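Local structure of Glyco_hydro_cc domain-containing protein (Cryptococcus neoformans, 6UBC) at residues A[289-294]-A[330-335]; A[241-246]-A[253-258]. The protein probably binds oligosaccharides derived from beta-1,3-glucan, as a GH128 (subgroup VII) member with a glycoside hydrolase catalytic-core fold. All coordinates share one frame; numbering follows the deposited sequence.

Contact 1 (A[289-294]-A[330-335])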
ATOM      1  N   ASP A 289     -15.727  14.315  -2.710  1.00 27.03           N
ATOM      2  CA  ASP A 289     -14.815  14.578  -3.854  1.00 28.12           C
ATOM      3  C   ASP A 289     -14.091  13.274  -4.215  1.00 25.81           C
ATOM      4  O   ASP A 289     -13.909  12.957  -5.426  1.00 28.12           O
ATOM      5  CB  ASP A 289     -13.794  15.669  -3.559  1.00 29.14           C
ATOM      6  CG  ASP A 289     -14.523  16.986  -3.304  1.00 33.47           C
ATOM      7  OD1 ASP A 289     -15.541  17.169  -3.919  1.00 34.79           O
ATOM      8  OD2 ASP A 289     -14.128  17.741  -2.432  1.00 35.41           O
ATOM      9  N   ALA A 290     -13.703  12.496  -3.196  1.00 25.38           N
ATOM     10  CA  ALA A 290     -12.906  11.286  -3.507  1.00 24.01           C
ATOM     11  C   ALA A 290     -13.786  10.246  -4.209  1.00 24.95           C
ATOM     12  O   ALA A 290     -13.293   9.504  -5.136  1.00 25.61           O
ATOM     13  CB  ALA A 290     -12.302  10.740  -2.258  1.00 22.30           C
ATOM     14  N   ALA A 291     -15.026  10.134  -3.740  1.00 24.45           N
ATOM     15  CA  ALA A 291     -15.976   9.141  -4.285  1.00 24.60           C
ATOM     16  C   ALA A 291     -16.171   9.420  -5.778  1.00 24.78           C
ATOM     17  O   ALA A 291     -16.080   8.497  -6.579  1.00 25.70           O
ATOM     18  CB  ALA A 291     -17.274   9.201  -3.523  1.00 25.17           C
ATOM     19  N   SER A 292     -16.466  10.678  -6.121  1.00 26.05           N
ATOM     20  CA  SER A 292     -16.692  11.108  -7.516  1.00 26.81           C
ATOM     21  C   SER A 292     -15.437  10.814  -8.359  1.00 27.02           C
ATOM     22  O   SER A 292     -15.600  10.276  -9.462  1.00 26.08           O
ATOM     23  CB  SER A 292     -17.118  12.550  -7.612  1.00 29.79           C
ATOM     24  OG  SER A 292     -17.327  12.805  -9.010  1.00 31.92           O
ATOM     25  N   LEU A 293     -14.218  11.078  -7.860  1.00 24.58           N
ATOM     26  CA  LEU A 293     -12.965  10.858  -8.636  1.00 24.84           C
ATOM     27  C   LEU A 293     -12.740   9.354  -8.845  1.00 24.06           C
ATOM     28  O   LEU A 293     -12.366   8.950  -9.935  1.00 25.46           O
ATOM     29  CB  LEU A 293     -11.800  11.515  -7.902  1.00 26.72           C
ATOM     30  CG  LEU A 293     -10.455  11.412  -8.605  1.00 27.51           C
ATOM     31  CD1 LEU A 293     -10.545  12.025  -9.982  1.00 29.76           C
ATOM     32  CD2 LEU A 293      -9.378  12.142  -7.771  1.00 31.20           C
ATOM     33  N   TRP A 294     -12.936   8.571  -7.777  1.00 23.29           N
ATOM     34  CA  TRP A 294     -12.851   7.107  -7.822  1.00 23.69           C
ATOM     35  C   TRP A 294     -13.757   6.597  -8.954  1.00 23.51           C
ATOM     36  O   TRP A 294     -13.278   5.896  -9.858  1.00 22.50           O
ATOM     37  CB  TRP A 294     -13.255   6.558  -6.452  1.00 23.18           C
ATOM     38  CG  TRP A 294     -13.334   5.064  -6.481  1.00 23.14           C
ATOM     39  CD1 TRP A 294     -14.433   4.357  -6.836  1.00 24.25           C
ATOM     40  CD2 TRP A 294     -12.318   4.100  -6.129  1.00 22.70           C
ATOM     41  NE1 TRP A 294     -14.163   3.023  -6.744  1.00 23.11           N
ATOM     42  CE2 TRP A 294     -12.880   2.830  -6.324  1.00 22.30           C
ATOM     43  CE3 TRP A 294     -10.998   4.176  -5.640  1.00 25.21           C
ATOM     44  CZ2 TRP A 294     -12.178   1.654  -6.086  1.00 23.09           C
ATOM     45  CZ3 TRP A 294     -10.286   3.019  -5.413  1.00 24.65           C
ATOM     46  CH2 TRP A 294     -10.881   1.766  -5.620  1.00 24.11           C
ATOM     47  N   SER A 330     -20.076   3.934   1.011  1.00 27.83           N
ATOM     48  CA  SER A 330     -21.509   4.250   0.848  1.00 31.29           C
ATOM     49  C   SER A 330     -21.748   5.043  -0.424  1.00 32.22           C
ATOM     50  O   SER A 330     -22.746   4.736  -1.115  1.00 31.43           O
ATOM     51  CB  SER A 330     -22.027   4.997   2.014  1.00 32.48           C
ATOM     52  OG  SER A 330     -22.047   4.094   3.078  1.00 34.60           O
ATOM     53  N   GLN A 331     -20.869   5.978  -0.746  1.00 27.62           N
ATOM     54  CA  GLN A 331     -21.043   6.961  -1.862  1.00 27.85           C
ATOM     55  C   GLN A 331     -20.552   6.466  -3.225  1.00 26.76           C
ATOM     56  O   GLN A 331     -21.119   6.882  -4.199  1.00 30.27           O
ATOM     57  CB  GLN A 331     -20.358   8.259  -1.486  1.00 30.37           C
ATOM     58  CG  GLN A 331     -21.057   8.854  -0.250  1.00 34.31           C
ATOM     59  CD  GLN A 331     -20.489  10.196   0.174  1.00 37.63           C
ATOM     60  OE1 GLN A 331     -20.098  11.009  -0.665  1.00 37.75           O
ATOM     61  NE2 GLN A 331     -20.490  10.436   1.484  1.00 34.05           N
ATOM     62  N   ILE A 332     -19.593   5.571  -3.311  1.00 26.08           N
ATOM     63  CA  ILE A 332     -19.073   5.068  -4.616  1.00 25.81           C
ATOM     64  C   ILE A 332     -20.086   4.126  -5.254  1.00 27.66           C
ATOM     65  O   ILE A 332     -20.795   3.419  -4.559  1.00 26.77           O
ATOM     66  CB  ILE A 332     -17.685   4.408  -4.534  1.00 26.39           C
ATOM     67  CG1 ILE A 332     -17.652   3.218  -3.555  1.00 26.94           C
ATOM     68  CG2 ILE A 332     -16.692   5.454  -4.135  1.00 26.31           C
ATOM     69  CD1 ILE A 332     -16.280   2.693  -3.318  1.00 27.40           C
ATOM     70  N   SER A 333     -20.094   4.118  -6.596  1.00 26.55           N
ATOM     71  CA  SER A 333     -20.990   3.236  -7.377  1.00 26.90           C
ATOM     72  C   SER A 333     -20.274   1.949  -7.721  1.00 26.45           C
ATOM     73  O   SER A 333     -20.956   0.934  -7.939  1.00 26.71           O
ATOM     74  CB  SER A 333     -21.573   3.974  -8.567  1.00 25.75           C
ATOM     75  OG  SER A 333     -22.581   4.887  -8.077  1.00 24.80           O
ATOM     76  N   THR A 334     -18.971   1.986  -7.916  1.00 26.71           N
ATOM     77  CA  THR A 334     -18.153   0.772  -8.224  1.00 27.39           C
ATOM     78  C   THR A 334     -17.258   0.491  -7.030  1.00 27.02           C
ATOM     79  O   THR A 334     -16.455   1.407  -6.680  1.00 24.53           O
ATOM     80  CB  THR A 334     -17.303   0.959  -9.482  1.00 31.35           C
ATOM     81  OG1 THR A 334     -18.245   1.112 -10.547  1.00 30.50           O
ATOM     82  CG2 THR A 334     -16.337  -0.183  -9.723  1.00 31.26           C
ATOM     83  N   SER A 335     -17.410  -0.651  -6.368  1.00 26.93           N
ATOM     84  CA  SER A 335     -16.648  -0.899  -5.113  1.00 27.91           C
ATOM     85  C   SER A 335     -15.222  -1.322  -5.484  1.00 26.35           C
ATOM     86  O   SER A 335     -14.908  -1.577  -6.680  1.00 26.11           O
ATOM     87  CB  SER A 335     -17.296  -1.844  -4.105  1.00 30.71           C
ATOM     88  OG  SER A 335     -16.638  -1.694  -2.786  1.00 30.27           O
TER

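Contact 2 (A[241-246]-A[253-258])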
ATOM      1  N   MET A 241      -1.061   3.661  -9.748  1.00 22.89           N
ATOM      2  CA  MET A 241      -1.672   4.342  -8.588  1.00 23.68           C
ATOM      3  C   MET A 241      -2.172   5.726  -8.958  1.00 24.19           C
ATOM      4  O   MET A 241      -1.557   6.376  -9.818  1.00 24.76           O
ATOM      5  CB  MET A 241      -0.645   4.495  -7.466  1.00 22.87           C
ATOM      6  CG  MET A 241      -1.149   5.243  -6.280  1.00 22.64           C
ATOM      7  SD  MET A 241      -0.184   4.837  -4.799  1.00 23.26           S
ATOM      8  CE  MET A 241      -0.975   5.944  -3.617  1.00 21.19           C
ATOM      9  N   LEU A 242      -3.314   6.098  -8.377  1.00 22.53           N
ATOM     10  CA  LEU A 242      -3.770   7.515  -8.361  1.00 23.32           C
ATOM     11  C   LEU A 242      -3.634   8.044  -6.943  1.00 22.34           C
ATOM     12  O   LEU A 242      -4.465   7.696  -6.073  1.00 21.67           O
ATOM     13  CB  LEU A 242      -5.193   7.655  -8.915  1.00 22.84           C
ATOM     14  CG  LEU A 242      -5.696   9.089  -8.954  1.00 25.92           C
ATOM     15  CD1 LEU A 242      -4.720  10.004  -9.689  1.00 24.97           C
ATOM     16  CD2 LEU A 242      -7.091   9.190  -9.543  1.00 26.51           C
ATOM     17  N   TRP A 243      -2.617   8.874  -6.715  1.00 24.10           N
ATOM     18  CA  TRP A 243      -2.256   9.327  -5.353  1.00 23.31           C
ATOM     19  C   TRP A 243      -3.347  10.231  -4.767  1.00 23.67           C
ATOM     20  O   TRP A 243      -3.754  10.054  -3.570  1.00 23.85           O
ATOM     21  CB  TRP A 243      -0.908  10.055  -5.428  1.00 22.93           C
ATOM     22  CG  TRP A 243      -0.317  10.502  -4.131  1.00 22.32           C
ATOM     23  CD1 TRP A 243       0.567   9.851  -3.338  1.00 23.00           C
ATOM     24  CD2 TRP A 243      -0.611  11.742  -3.453  1.00 24.91           C
ATOM     25  NE1 TRP A 243       0.900  10.615  -2.248  1.00 24.82           N
ATOM     26  CE2 TRP A 243       0.183  11.774  -2.286  1.00 24.12           C
ATOM     27  CE3 TRP A 243      -1.416  12.836  -3.757  1.00 27.73           C
ATOM     28  CZ2 TRP A 243       0.197  12.857  -1.425  1.00 25.24           C
ATOM     29  CZ3 TRP A 243      -1.396  13.921  -2.897  1.00 28.84           C
ATOM     30  CH2 TRP A 243      -0.618  13.906  -1.742  1.00 26.74           C
ATOM     31  N   GLY A 244      -3.858  11.130  -5.590  1.00 23.90           N
ATOM     32  CA  GLY A 244      -4.795  12.143  -5.106  1.00 23.04           C
ATOM     33  C   GLY A 244      -5.584  12.833  -6.203  1.00 25.41           C
ATOM     34  O   GLY A 244      -5.793  12.269  -7.301  1.00 26.51           O
ATOM     35  N   ALA A 245      -6.161  13.950  -5.784  1.00 26.50           N
ATOM     36  CA  ALA A 245      -7.187  14.712  -6.522  1.00 29.92           C
ATOM     37  C   ALA A 245      -6.463  15.759  -7.370  1.00 34.48           C
ATOM     38  O   ALA A 245      -7.112  16.405  -8.179  1.00 35.23           O
ATOM     39  CB  ALA A 245      -8.169  15.344  -5.553  1.00 29.36           C
ATOM     40  N   GLY A 246      -5.164  15.921  -7.151  1.00 34.59           N
ATOM     41  CA  GLY A 246      -4.327  16.757  -8.044  1.00 40.29           C
ATOM     42  C   GLY A 246      -4.198  18.211  -7.587  1.00 37.49           C
ATOM     43  O   GLY A 246      -3.893  19.017  -8.471  1.00 47.41           O
ATOM     44  N   ALA A 253      -0.592  17.177  -8.847  1.00 32.91           N
ATOM     45  CA  ALA A 253      -1.086  17.574 -10.182  1.00 32.98           C
ATOM     46  C   ALA A 253      -0.492  16.696 -11.290  1.00 32.51           C
ATOM     47  O   ALA A 253      -1.226  16.225 -12.177  1.00 30.01           O
ATOM     48  CB  ALA A 253      -0.845  19.065 -10.398  1.00 35.16           C
ATOM     49  N   SER A 254       0.817  16.500 -11.294  1.00 29.45           N
ATOM     50  CA  SER A 254       1.530  15.694 -12.305  1.00 31.54           C
ATOM     51  C   SER A 254       1.022  14.234 -12.301  1.00 28.84           C
ATOM     52  O   SER A 254       0.906  13.598 -13.370  1.00 28.07           O
ATOM     53  CB  SER A 254       3.014  15.728 -11.943  1.00 32.28           C
ATOM     54  OG  SER A 254       3.649  14.937 -12.885  1.00 41.16           O
ATOM     55  N   ARG A 255       0.802  13.665 -11.094  1.00 28.18           N
ATOM     56  CA  ARG A 255       0.349  12.240 -10.989  1.00 26.12           C
ATOM     57  C   ARG A 255      -1.060  12.079 -11.542  1.00 27.41           C
ATOM     58  O   ARG A 255      -1.298  11.067 -12.235  1.00 28.04           O
ATOM     59  CB  ARG A 255       0.454  11.804  -9.530  1.00 25.58           C
ATOM     60  CG  ARG A 255       1.908  11.548  -9.173  1.00 25.21           C
ATOM     61  CD  ARG A 255       2.112  11.328  -7.697  1.00 24.90           C
ATOM     62  NE  ARG A 255       3.443  10.856  -7.377  1.00 26.15           N
ATOM     63  CZ  ARG A 255       4.017  10.826  -6.193  1.00 25.94           C
ATOM     64  NH1 ARG A 255       3.442  11.273  -5.101  1.00 24.95           N
ATOM     65  NH2 ARG A 255       5.224  10.312  -6.104  1.00 26.95           N
ATOM     66  N   LEU A 256      -1.966  12.996 -11.235  1.00 26.85           N
ATOM     67  CA  LEU A 256      -3.370  12.886 -11.735  1.00 30.35           C
ATOM     68  C   LEU A 256      -3.322  12.987 -13.264  1.00 31.73           C
ATOM     69  O   LEU A 256      -3.901  12.171 -13.984  1.00 29.18           O
ATOM     70  CB  LEU A 256      -4.198  14.011 -11.117  1.00 30.50           C
ATOM     71  CG  LEU A 256      -5.610  14.133 -11.700  1.00 33.20           C
ATOM     72  CD1 LEU A 256      -6.436  12.893 -11.398  1.00 31.18           C
ATOM     73  CD2 LEU A 256      -6.276  15.376 -11.169  1.00 34.44           C
ATOM     74  N   SER A 257      -2.520  13.916 -13.764  1.00 36.21           N
ATOM     75  CA  SER A 257      -2.457  14.145 -15.213  1.00 36.26           C
ATOM     76  C   SER A 257      -1.869  12.909 -15.904  1.00 35.81           C
ATOM     77  O   SER A 257      -2.457  12.417 -16.927  1.00 34.11           O
ATOM     78  CB  SER A 257      -1.750  15.463 -15.459  1.00 37.77           C
ATOM     79  OG  SER A 257      -1.467  15.503 -16.814  1.00 45.04           O
ATOM     80  N   ALA A 258      -0.865  12.257 -15.309  1.00 34.54           N
ATOM     81  CA  ALA A 258      -0.282  11.030 -15.901  1.00 33.80           C
ATOM     82  C   ALA A 258      -1.341   9.904 -15.879  1.00 32.42           C
ATOM     83  O   ALA A 258      -1.369   9.038 -16.801  1.00 30.06           O
ATOM     84  CB  ALA A 258       1.003  10.647 -15.181  1.00 33.82           C
TER

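Contact 1 (A[289-294]-A[330-335])
Trp294 gives the one hydrogen bond between residues 289-294 and 330-335. Its indole NE1 donates to the backbone O of Thr334 at 2.8 Å, with an N-H...O angle of 151°. The acceptor sits at the ring edge, 17° out of the indole plane. The side chain leaves the helix with CG anti to the backbone N (chi1 174°), and this carries NE1 across to the loop. The bond satisfies the polar atom of a buried indole and ties its rotation to the loop backbone.

The remaining contacts are apolar. Ile332 CG2 lies 3.7 Å from Trp294 CD1, and the two side chains cross obliquely. The same methyl group is 3.8 Å from Ala291 CB, so it fills the corner between the two helix residues. Ala291 CB also meets the CB of the exposed Gln331, at 3.8 Å.

The loop has a second polar hold: Asp295 accepts hydrogen bonds from the backbone N atoms of Ser333 and Thr334. Phe328 packs edge-to-face with the Trp294 ring. The contact thus joins helix 287-298 to the end of helix 324-331, where Ile332 leaves helical geometry, and to the loop leading toward strand 339-345.

Contact 2 (A[241-246]-A[253-258])
Arg255 reaches from helix 250-260 to Trp243 with its chain extended from CG to NE. Its CB points toward residues 241-246. Its CG is anti to the carbonyl carbon (chi1 -76°), which directs the chain to the indole. CD passes Trp243 CB at 4.0 Å. NE continues to a hydrogen bond with Asn226 OD1, which helps to fix the guanidinium. NH2 is also hydrogen-bonded outside these two segments. NH1 ends over one face of the indole, offset toward the rim, 3.7 Å from Trp243 CD1. This is an off-centre cation-pi contact: CZ is 5.0 Å from the centroid of the five-membered ring. The guanidinium and ring planes are 41° apart, so the groups are not stacked flat.

Residues 241-246 follow strand 237-241 and lead toward helix 250-260, the beta-to-alpha connection of a beta/alpha unit. After the loop the chain turns into helix 250-260, consistent with the beta/alpha barrel of GH128 enzymes.

Leu256 supplies the apolar part. Its CD1 meets Leu242 CD1 at 3.8 Å. Its other methyl, CD2, lies against the loop backbone, 3.3 Å from Ala245 O. Gly246 turns the loop with a positive phi of 93° and sets its CA 3.9 Å from Leu256 CD2. Ala253 makes a long, bent CA-H...O contact with Gly246 O, with 3.6 Å between CA and O.

How the contacts relate
Contact 2 comes first along the chain and closes before contact 1 opens. Their centres are about 16 Å apart, and both lie within the glycosyl hydrolase catalytic core. Contact 2 packs a loop after strand 237-241 on helix 250-260. Contact 1 joins the next long helix, 287-298, to the end of helix 324-331. Leu293, which lies in 289-294 but takes no part in its contact with 330-335, reaches residues 241-246: its CD2 is 3.6 Å from Ala245 CA. Strands 237-241, 268-270 and 307-309 run parallel in the same sheet. Helix 287-298 thus lies between the two contacts, one side facing residues 241-246 and another facing residues 330-335, and links neighbouring beta/alpha units.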